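Local structure of omega transaminase (Pseudomonas sp., 5LHA) at residues R71-A76 with L345-A350. The protein probably catalyses the reversible transfer of amino groups between amines and keto acids or ketones, using a pyridoxal phosphate cofactor that cycles through its pyridoxamine form. Sequence-based numbering, arbitrary orientation.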
# COMPACT_ATOMS: atom_id res chain seq x y z
N ARG A 71 -24.98 39.37 2.84
CA ARG A 71 -26.10 39.47 1.91
C ARG A 71 -27.41 39.12 2.64
O ARG A 71 -27.54 38.03 3.19
CB ARG A 71 -25.90 38.54 0.72
CG ARG A 71 -24.73 38.93 -0.20
CD ARG A 71 -24.93 40.30 -0.84
NE ARG A 71 -26.03 40.34 -1.80
CZ ARG A 71 -25.90 40.18 -3.12
NH1 ARG A 71 -24.70 39.97 -3.65
NH2 ARG A 71 -26.96 40.23 -3.90
N ALA A 72 -28.37 40.06 2.63
CA ALA A 72 -29.58 39.90 3.43
C ALA A 72 -30.40 38.69 2.99
O ALA A 72 -30.83 37.89 3.82
CB ALA A 72 -30.43 41.18 3.36
N SER A 73 -30.62 38.54 1.68
CA SER A 73 -31.44 37.44 1.16
C SER A 73 -30.94 36.07 1.62
O SER A 73 -31.73 35.18 1.94
CB SER A 73 -31.50 37.52 -0.37
OG SER A 73 -30.21 37.34 -0.93
N VAL A 74 -29.62 35.86 1.59
CA VAL A 74 -29.03 34.60 2.05
C VAL A 74 -29.21 34.43 3.55
O VAL A 74 -29.52 33.33 4.03
CB VAL A 74 -27.55 34.52 1.64
CG1 VAL A 74 -26.95 33.17 2.03
CG2 VAL A 74 -27.39 34.77 0.15
N LYS A 75 -28.97 35.49 4.32
CA LYS A 75 -29.22 35.42 5.76
C LYS A 75 -30.68 35.11 6.06
O LYS A 75 -30.98 34.36 7.00
CB LYS A 75 -28.80 36.72 6.45
CG LYS A 75 -27.31 37.05 6.38
CD LYS A 75 -26.98 38.27 7.24
CE LYS A 75 -27.99 39.40 7.04
NZ LYS A 75 -27.57 40.67 7.71
N ALA A 76 -31.60 35.69 5.28
CA ALA A 76 -33.03 35.41 5.46
C ALA A 76 -33.37 33.96 5.11
O ALA A 76 -34.23 33.35 5.76
CB ALA A 76 -33.87 36.37 4.61
N LEU A 345 -27.10 30.60 -5.38
CA LEU A 345 -27.12 30.36 -6.82
C LEU A 345 -27.99 31.37 -7.55
O LEU A 345 -27.69 31.77 -8.68
CB LEU A 345 -27.63 28.95 -7.12
CG LEU A 345 -26.78 27.82 -6.56
CD1 LEU A 345 -27.41 26.48 -6.88
CD2 LEU A 345 -25.39 27.93 -7.15
N ASP A 346 -29.08 31.79 -6.91
CA ASP A 346 -29.94 32.81 -7.50
C ASP A 346 -29.17 34.10 -7.75
O ASP A 346 -29.26 34.69 -8.84
CB ASP A 346 -31.16 33.03 -6.61
CG ASP A 346 -32.10 31.83 -6.63
OD1 ASP A 346 -31.95 30.98 -7.52
OD2 ASP A 346 -33.00 31.75 -5.77
N ILE A 347 -28.39 34.55 -6.77
CA ILE A 347 -27.60 35.77 -6.95
C ILE A 347 -26.58 35.59 -8.07
O ILE A 347 -26.36 36.50 -8.89
CB ILE A 347 -26.92 36.18 -5.63
CG1 ILE A 347 -27.97 36.66 -4.62
CG2 ILE A 347 -25.87 37.27 -5.85
CD1 ILE A 347 -27.44 36.79 -3.21
N VAL A 348 -25.93 34.42 -8.13
CA VAL A 348 -24.89 34.16 -9.12
C VAL A 348 -25.45 34.32 -10.53
O VAL A 348 -24.84 34.96 -11.40
CB VAL A 348 -24.29 32.76 -8.92
CG1 VAL A 348 -23.34 32.38 -10.07
CG2 VAL A 348 -23.57 32.67 -7.57
N GLU A 349 -26.61 33.74 -10.79
CA GLU A 349 -27.21 33.80 -12.11
C GLU A 349 -27.85 35.15 -12.38
O GLU A 349 -27.79 35.66 -13.51
CB GLU A 349 -28.22 32.67 -12.26
CG GLU A 349 -27.56 31.30 -12.26
CD GLU A 349 -28.54 30.17 -12.45
OE1 GLU A 349 -29.60 30.19 -11.79
OE2 GLU A 349 -28.26 29.25 -13.24
N ALA A 350 -28.51 35.73 -11.37
CA ALA A 350 -29.18 37.01 -11.58
C ALA A 350 -28.19 38.12 -11.89
O ALA A 350 -28.45 38.97 -12.75
CB ALA A 350 -30.02 37.38 -10.35
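Helix 72-85 begins against the last turns of helix 335-350, and one residue of the second helix, I347, meets S73 and V74 of the first and R71, just ahead of it. CD1 of I347 is the common point: it lies 3.5 Å from R71 NH2, 3.6 Å from S73 OG and 3.9 Å from V74 CG2. The guanidinium of R71 turns a face to this methyl, which sits over the rim of the group, while CG2 of I347 touches NH1 and NH2, each at 3.7 Å. R71 gets there by folding its chain at chi2 and chi3 (-62° and -67°), which brings the guanidinium round to the isoleucine branches. This arginine is the N-cap residue of its helix. In this class-III aminotransferase of PLP fold type I, the contact joins the start of one helix to the end of another far along the chain. No hydrogen bond links the two segments; the polar end of R71 is held from outside them, NH1 by the carbonyl of I67 and NH2 by a salt bridge to E351, just past the second helix. V74 is buried and also packs on A343 and V344, about one turn before I347.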